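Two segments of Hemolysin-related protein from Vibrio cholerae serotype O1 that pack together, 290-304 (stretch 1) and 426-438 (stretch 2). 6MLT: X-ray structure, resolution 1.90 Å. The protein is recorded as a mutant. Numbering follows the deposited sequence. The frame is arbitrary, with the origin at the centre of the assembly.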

ATOM      1  N   ALA A 290      15.182  -4.871  -7.249  1.00 64.93           N
ATOM      2  CA  ALA A 290      15.045  -6.304  -7.441  1.00 70.00           C
ATOM      3  C   ALA A 290      16.401  -6.958  -7.687  1.00 72.40           C
ATOM      4  O   ALA A 290      17.298  -6.375  -8.301  1.00 61.71           O
ATOM      5  CB  ALA A 290      14.110  -6.599  -8.615  1.00 69.06           C
ATOM      6  N   THR A 291      16.536  -8.187  -7.195  1.00 81.00           N
ATOM      7  CA  THR A 291      17.734  -8.993  -7.384  1.00 80.28           C
ATOM      8  C   THR A 291      17.509  -9.916  -8.577  1.00 61.28           C
ATOM      9  O   THR A 291      16.574 -10.723  -8.572  1.00 53.95           O
ATOM     10  CB  THR A 291      18.050  -9.795  -6.120  1.00 95.79           C
ATOM     11  OG1 THR A 291      18.132  -8.906  -4.998  1.00 95.68           O
ATOM     12  CG2 THR A 291      19.366 -10.538  -6.262  1.00107.47           C
ATOM     13  N   THR A 292      18.361  -9.795  -9.593  1.00 55.59           N
ATOM     14  CA  THR A 292      18.178 -10.490 -10.860  1.00 54.89           C
ATOM     15  C   THR A 292      19.451 -11.235 -11.245  1.00 45.52           C
ATOM     16  O   THR A 292      20.552 -10.895 -10.811  1.00 38.67           O
ATOM     17  CB  THR A 292      17.796  -9.511 -11.980  1.00 62.73           C
ATOM     18  OG1 THR A 292      17.726 -10.209 -13.230  1.00 68.36           O
ATOM     19  CG2 THR A 292      18.822  -8.389 -12.091  1.00 62.88           C
ATOM     20  N   VAL A 293      19.282 -12.256 -12.088  1.00 40.74           N
ATOM     21  CA  VAL A 293      20.409 -13.073 -12.523  1.00 37.99           C
ATOM     22  C   VAL A 293      21.281 -12.270 -13.475  1.00 38.32           C
ATOM     23  O   VAL A 293      20.789 -11.680 -14.446  1.00 44.58           O
ATOM     24  CB  VAL A 293      19.911 -14.366 -13.190  1.00 36.70           C
ATOM     25  CG1 VAL A 293      21.072 -15.136 -13.804  1.00 37.18           C
ATOM     26  CG2 VAL A 293      19.172 -15.235 -12.189  1.00 35.88           C
ATOM     27  N   ASP A 294      22.589 -12.258 -13.212  1.00 34.25           N
ATOM     28  CA  ASP A 294      23.523 -11.566 -14.091  1.00 38.41           C
ATOM     29  C   ASP A 294      24.818 -12.341 -14.299  1.00 36.22           C
ATOM     30  O   ASP A 294      25.738 -11.820 -14.941  1.00 38.22           O
ATOM     31  CB  ASP A 294      23.838 -10.166 -13.545  1.00 49.76           C
ATOM     32  CG  ASP A 294      24.272 -10.186 -12.096  1.00 60.04           C
ATOM     33  OD1 ASP A 294      25.170 -10.984 -11.754  1.00 62.05           O
ATOM     34  OD2 ASP A 294      23.717  -9.398 -11.299  1.00 64.27           O
ATOM     35  N   ALA A 295      24.928 -13.564 -13.788  1.00 33.98           N
ATOM     36  CA  ALA A 295      26.124 -14.364 -14.008  1.00 34.67           C
ATOM     37  C   ALA A 295      25.811 -15.812 -13.660  1.00 32.39           C
ATOM     38  O   ALA A 295      24.775 -16.120 -13.063  1.00 29.46           O
ATOM     39  CB  ALA A 295      27.304 -13.848 -13.182  1.00 36.35           C
ATOM     40  N   GLN A 296      26.731 -16.699 -14.031  1.00 34.73           N
ATOM     41  CA  GLN A 296      26.532 -18.121 -13.810  1.00 33.10           C
ATOM     42  C   GLN A 296      27.881 -18.811 -13.679  1.00 35.19           C
ATOM     43  O   GLN A 296      28.912 -18.311 -14.140  1.00 35.92           O
ATOM     44  CB  GLN A 296      25.722 -18.747 -14.948  1.00 30.52           C
ATOM     45  CG  GLN A 296      26.363 -18.590 -16.310  1.00 34.31           C
ATOM     46  CD  GLN A 296      25.425 -18.962 -17.433  1.00 41.82           C
ATOM     47  OE1 GLN A 296      24.204 -18.937 -17.271  1.00 46.12           O
ATOM     48  NE2 GLN A 296      25.987 -19.312 -18.580  1.00 45.22           N
ATOM     49  N   SER A 297      27.856 -19.975 -13.038  1.00 32.18           N
ATOM     50  CA  SER A 297      29.028 -20.825 -12.946  1.00 30.26           C
ATOM     51  C   SER A 297      29.215 -21.590 -14.252  1.00 28.39           C
ATOM     52  O   SER A 297      28.433 -21.461 -15.196  1.00 27.83           O
ATOM     53  CB  SER A 297      28.875 -21.801 -11.785  1.00 30.27           C
ATOM     54  OG  SER A 297      27.864 -22.751 -12.088  1.00 27.10           O
ATOM     55  N   ALA A 298      30.253 -22.422 -14.298  1.00 28.08           N
ATOM     56  CA  ALA A 298      30.374 -23.394 -15.369  1.00 28.55           C
ATOM     57  C   ALA A 298      29.315 -24.484 -15.191  1.00 29.84           C
ATOM     58  O   ALA A 298      28.624 -24.560 -14.169  1.00 30.40           O
ATOM     59  CB  ALA A 298      31.774 -24.005 -15.385  1.00 27.85           C
ATOM     60  N   VAL A 299      29.182 -25.329 -16.208  1.00 28.99           N
ATOM     61  CA  VAL A 299      28.309 -26.498 -16.145  1.00 25.23           C
ATOM     62  C   VAL A 299      29.098 -27.651 -15.546  1.00 23.80           C
ATOM     63  O   VAL A 299      30.199 -27.970 -16.012  1.00 25.04           O
ATOM     64  CB  VAL A 299      27.774 -26.866 -17.540  1.00 26.89           C
ATOM     65  CG1 VAL A 299      26.892 -28.111 -17.462  1.00 25.11           C
ATOM     66  CG2 VAL A 299      26.998 -25.700 -18.136  1.00 25.68           C
ATOM     67  N   TYR A 300      28.538 -28.282 -14.520  1.00 22.13           N
ATOM     68  CA  TYR A 300      29.172 -29.411 -13.846  1.00 23.21           C
ATOM     69  C   TYR A 300      28.352 -30.671 -14.094  1.00 24.64           C
ATOM     70  O   TYR A 300      27.186 -30.745 -13.694  1.00 26.08           O
ATOM     71  CB  TYR A 300      29.304 -29.134 -12.348  1.00 21.98           C
ATOM     72  CG  TYR A 300      29.918 -27.787 -12.049  1.00 23.76           C
ATOM     73  CD1 TYR A 300      31.254 -27.530 -12.336  1.00 24.36           C
ATOM     74  CD2 TYR A 300      29.156 -26.764 -11.498  1.00 26.63           C
ATOM     75  CE1 TYR A 300      31.816 -26.294 -12.077  1.00 26.35           C
ATOM     76  CE2 TYR A 300      29.710 -25.527 -11.233  1.00 28.27           C
ATOM     77  CZ  TYR A 300      31.041 -25.301 -11.524  1.00 28.41           C
ATOM     78  OH  TYR A 300      31.599 -24.076 -11.263  1.00 33.39           O
ATOM     79  N   GLY A 301      28.955 -31.662 -14.752  1.00 22.79           N
ATOM     80  CA  GLY A 301      28.300 -32.937 -14.972  1.00 22.82           C
ATOM     81  C   GLY A 301      28.188 -33.269 -16.451  1.00 26.84           C
ATOM     82  O   GLY A 301      29.061 -32.920 -17.255  1.00 25.93           O
ATOM     83  N   TYR A 302      27.096 -33.945 -16.802  1.00 25.63           N
ATOM     84  CA  TYR A 302      26.953 -34.618 -18.091  1.00 24.20           C
ATOM     85  C   TYR A 302      25.640 -34.188 -18.731  1.00 24.75           C
ATOM     86  O   TYR A 302      24.562 -34.493 -18.211  1.00 25.65           O
ATOM     87  CB  TYR A 302      27.013 -36.134 -17.891  1.00 23.19           C
ATOM     88  CG  TYR A 302      28.228 -36.541 -17.087  1.00 23.09           C
ATOM     89  CD1 TYR A 302      28.201 -36.541 -15.697  1.00 23.08           C
ATOM     90  CD2 TYR A 302      29.413 -36.891 -17.721  1.00 24.79           C
ATOM     91  CE1 TYR A 302      29.314 -36.893 -14.967  1.00 25.53           C
ATOM     92  CE2 TYR A 302      30.532 -37.238 -17.000  1.00 29.92           C
ATOM     93  CZ  TYR A 302      30.480 -37.237 -15.622  1.00 29.30           C
ATOM     94  OH  TYR A 302      31.594 -37.588 -14.903  1.00 29.38           O
ATOM     95  N   THR A 303      25.732 -33.480 -19.858  1.00 23.13           N
ATOM     96  CA  THR A 303      24.577 -32.867 -20.503  1.00 25.38           C
ATOM     97  C   THR A 303      24.027 -33.691 -21.660  1.00 27.77           C
ATOM     98  O   THR A 303      22.992 -33.316 -22.224  1.00 30.46           O
ATOM     99  CB  THR A 303      24.945 -31.473 -21.032  1.00 28.04           C
ATOM    100  OG1 THR A 303      26.066 -31.588 -21.919  1.00 32.39           O
ATOM    101  CG2 THR A 303      25.299 -30.528 -19.886  1.00 29.44           C
ATOM    102  N   ASP A 304      24.691 -34.777 -22.036  1.00 30.19           N
ATOM    103  CA  ASP A 304      24.252 -35.557 -23.188  1.00 38.71           C
ATOM    104  C   ASP A 304      22.830 -36.066 -22.984  1.00 34.78           C
ATOM    105  O   ASP A 304      22.488 -36.583 -21.915  1.00 31.61           O
ATOM    106  CB  ASP A 304      25.201 -36.732 -23.428  1.00 45.86           C
ATOM    107  CG  ASP A 304      26.492 -36.316 -24.109  1.00 47.74           C
ATOM    108  OD1 ASP A 304      26.631 -35.129 -24.470  1.00 47.61           O
ATOM    109  OD2 ASP A 304      27.369 -37.185 -24.282  1.00 48.21           O
TER
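Stretch 2 426-438: VNAVQFLVGKVTA

Stretch 2 is extended through Ala428 to Lys435 and runs antiparallel to stretch 1, so that Gly301 lies beside Ala428 near one end and Val293 beside Gly434 near the other. Two short ladders hold the pairing, and the register slips by one residue between them. In the first, Tyr300 and Val429 bond in both directions, Tyr300 N to Val429 O at 2.8 Å and Val429 N to Tyr300 O at 2.9 Å. In the second, Val433 N reaches Ala295 O at 3.0 Å, while Val433 O accepts from Asp294 N at 2.9 Å and from Ala295 N at 3.2 Å.

Gln430 covers more of the contact than any other residue, and it sits where the register slips. Its chi1 and chi2 are both t, an extended arm that brings NE2 to 2.8 Å from Ser297 O, a side chain serving a backbone carbonyl between the ladders. Ser297 answers in kind: Phe431 N donates to Ser297 OG at 2.9 Å, and Ser297 N donates to Phe431 O, also at 2.9 Å. The rule is that side chains can carry hydrogen bonds across a break in backbone pairing.

Tyr300 and Val433, each covering a similar area, lie on the same face of the sheet. Tyr300 CE2 meets Phe431 CE2 at 3.8 Å, at the edge of the Phe431 ring, and Val433 CG2 packs 3.8 Å from Ala295 CB.

Close backbone approach goes with glycine. An ideal CB on Gly434 would fall 1.9 Å from Thr292 O; without one, Gly434 CA makes a CA-H...O contact to that oxygen at 3.2 Å. Beyond it, Asp294 OD2 accepts from Lys435 N at 3.0 Å. At Gly301, a CB would clash with Asn427 O, and the backbone angles alone call for glycine.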

ATOM      1  N   VAL A 426      19.645 -36.038 -11.458  1.00 19.28           N
ATOM      2  CA  VAL A 426      20.277 -34.834 -11.980  1.00 18.93           C
ATOM      3  C   VAL A 426      21.632 -35.215 -12.563  1.00 19.46           C
ATOM      4  O   VAL A 426      22.511 -35.715 -11.850  1.00 20.93           O
ATOM      5  CB  VAL A 426      20.421 -33.767 -10.888  1.00 19.31           C
ATOM      6  CG1 VAL A 426      21.223 -32.587 -11.395  1.00 21.43           C
ATOM      7  CG2 VAL A 426      19.044 -33.314 -10.423  1.00 21.62           C
ATOM      8  N   ASN A 427      21.813 -34.962 -13.862  1.00 19.77           N
ATOM      9  CA  ASN A 427      23.044 -35.339 -14.537  1.00 19.88           C
ATOM     10  C   ASN A 427      24.028 -34.187 -14.691  1.00 18.70           C
ATOM     11  O   ASN A 427      25.235 -34.439 -14.811  1.00 19.85           O
ATOM     12  CB  ASN A 427      22.723 -35.936 -15.908  1.00 20.96           C
ATOM     13  CG  ASN A 427      21.855 -37.185 -15.802  1.00 21.09           C
ATOM     14  OD1 ASN A 427      20.650 -37.148 -16.056  1.00 21.32           O
ATOM     15  ND2 ASN A 427      22.467 -38.294 -15.401  1.00 20.15           N
ATOM     16  N   ALA A 428      23.555 -32.942 -14.685  1.00 22.34           N
ATOM     17  CA  ALA A 428      24.442 -31.789 -14.672  1.00 22.37           C
ATOM     18  C   ALA A 428      23.738 -30.632 -13.985  1.00 22.46           C
ATOM     19  O   ALA A 428      22.505 -30.551 -13.964  1.00 22.67           O
ATOM     20  CB  ALA A 428      24.877 -31.378 -16.082  1.00 25.10           C
ATOM     21  N   VAL A 429      24.540 -29.708 -13.446  1.00 22.13           N
ATOM     22  CA  VAL A 429      24.018 -28.519 -12.788  1.00 22.86           C
ATOM     23  C   VAL A 429      24.880 -27.313 -13.123  1.00 24.06           C
ATOM     24  O   VAL A 429      26.059 -27.426 -13.466  1.00 24.81           O
ATOM     25  CB  VAL A 429      23.934 -28.674 -11.251  1.00 27.09           C
ATOM     26  CG1 VAL A 429      22.944 -29.744 -10.878  1.00 32.55           C
ATOM     27  CG2 VAL A 429      25.311 -28.984 -10.673  1.00 25.47           C
ATOM     28  N   GLN A 430      24.265 -26.143 -12.991  1.00 23.95           N
ATOM     29  CA  GLN A 430      24.924 -24.865 -13.198  1.00 26.11           C
ATOM     30  C   GLN A 430      24.230 -23.856 -12.300  1.00 25.67           C
ATOM     31  O   GLN A 430      23.002 -23.855 -12.205  1.00 27.34           O
ATOM     32  CB  GLN A 430      24.858 -24.439 -14.669  1.00 32.12           C
ATOM     33  CG  GLN A 430      25.419 -23.062 -14.967  1.00 34.78           C
ATOM     34  CD  GLN A 430      25.349 -22.734 -16.447  1.00 34.34           C
ATOM     35  OE1 GLN A 430      24.333 -22.981 -17.101  1.00 29.46           O
ATOM     36  NE2 GLN A 430      26.437 -22.202 -16.990  1.00 33.57           N
ATOM     37  N   PHE A 431      25.015 -23.018 -11.634  1.00 26.65           N
ATOM     38  CA  PHE A 431      24.488 -22.095 -10.639  1.00 27.61           C
ATOM     39  C   PHE A 431      24.328 -20.702 -11.228  1.00 28.60           C
ATOM     40  O   PHE A 431      25.209 -20.214 -11.941  1.00 28.39           O
ATOM     41  CB  PHE A 431      25.401 -22.049  -9.416  1.00 25.44           C
ATOM     42  CG  PHE A 431      25.639 -23.393  -8.814  1.00 27.07           C
ATOM     43  CD1 PHE A 431      24.659 -24.003  -8.049  1.00 29.31           C
ATOM     44  CD2 PHE A 431      26.824 -24.067  -9.039  1.00 26.31           C
ATOM     45  CE1 PHE A 431      24.866 -25.260  -7.508  1.00 28.83           C
ATOM     46  CE2 PHE A 431      27.039 -25.325  -8.498  1.00 25.55           C
ATOM     47  CZ  PHE A 431      26.057 -25.918  -7.732  1.00 25.74           C
ATOM     48  N   LEU A 432      23.200 -20.071 -10.911  1.00 27.70           N
ATOM     49  CA  LEU A 432      22.855 -18.735 -11.376  1.00 30.46           C
ATOM     50  C   LEU A 432      22.889 -17.771 -10.196  1.00 29.07           C
ATOM     51  O   LEU A 432      22.285 -18.044  -9.151  1.00 25.96           O
ATOM     52  CB  LEU A 432      21.467 -18.733 -12.016  1.00 32.75           C
ATOM     53  CG  LEU A 432      21.201 -19.857 -13.017  1.00 32.72           C
ATOM     54  CD1 LEU A 432      19.742 -19.880 -13.442  1.00 29.72           C
ATOM     55  CD2 LEU A 432      22.112 -19.712 -14.225  1.00 35.57           C
ATOM     56  N   VAL A 433      23.579 -16.642 -10.370  1.00 28.79           N
ATOM     57  CA  VAL A 433      23.803 -15.680  -9.298  1.00 32.12           C
ATOM     58  C   VAL A 433      23.462 -14.275  -9.793  1.00 35.15           C
ATOM     59  O   VAL A 433      23.347 -14.022 -10.993  1.00 33.92           O
ATOM     60  CB  VAL A 433      25.255 -15.723  -8.782  1.00 32.44           C
ATOM     61  CG1 VAL A 433      25.585 -17.114  -8.227  1.00 33.81           C
ATOM     62  CG2 VAL A 433      26.228 -15.348  -9.893  1.00 32.25           C
ATOM     63  N   GLY A 434      23.331 -13.353  -8.839  1.00 35.94           N
ATOM     64  CA  GLY A 434      23.053 -11.963  -9.154  1.00 37.18           C
ATOM     65  C   GLY A 434      23.422 -11.046  -8.009  1.00 36.74           C
ATOM     66  O   GLY A 434      23.463 -11.456  -6.845  1.00 32.52           O
ATOM     67  N   LYS A 435      23.686  -9.785  -8.353  1.00 39.63           N
ATOM     68  CA  LYS A 435      24.100  -8.806  -7.355  1.00 39.27           C
ATOM     69  C   LYS A 435      22.954  -8.490  -6.400  1.00 38.66           C
ATOM     70  O   LYS A 435      21.804  -8.322  -6.815  1.00 35.87           O
ATOM     71  CB  LYS A 435      24.588  -7.524  -8.032  1.00 36.20           C
ATOM     72  N   VAL A 436      23.279  -8.403  -5.115  1.00 41.56           N
ATOM     73  CA  VAL A 436      22.275  -8.154  -4.087  1.00 46.47           C
ATOM     74  C   VAL A 436      22.026  -6.657  -3.973  1.00 55.70           C
ATOM     75  O   VAL A 436      22.941  -5.842  -4.134  1.00 42.24           O
ATOM     76  CB  VAL A 436      22.723  -8.750  -2.741  1.00 43.62           C
ATOM     77  N   THR A 437      20.775  -6.293  -3.698  1.00 77.17           N
ATOM     78  CA  THR A 437      20.385  -4.903  -3.504  1.00 87.64           C
ATOM     79  C   THR A 437      19.320  -4.836  -2.421  1.00 82.90           C
ATOM     80  O   THR A 437      18.474  -5.730  -2.320  1.00 84.07           O
ATOM     81  CB  THR A 437      19.848  -4.280  -4.802  1.00 92.91           C
ATOM     82  OG1 THR A 437      18.779  -5.085  -5.316  1.00 91.04           O
ATOM     83  CG2 THR A 437      20.949  -4.182  -5.849  1.00 95.75           C
ATOM     84  N   ALA A 438      19.371  -3.780  -1.610  1.00 75.46           N
ATOM     85  CA  ALA A 438      18.379  -3.589  -0.557  1.00 71.00           C
ATOM     86  C   ALA A 438      16.972  -3.618  -1.139  1.00 66.57           C
ATOM     87  O   ALA A 438      16.668  -2.909  -2.103  1.00 58.75           O
ATOM     88  CB  ALA A 438      18.629  -2.266   0.169  1.00 70.96           C
TER
HETATM   89  O   HOH W   1      20.755  -8.161  -9.191  1.00 41.45           O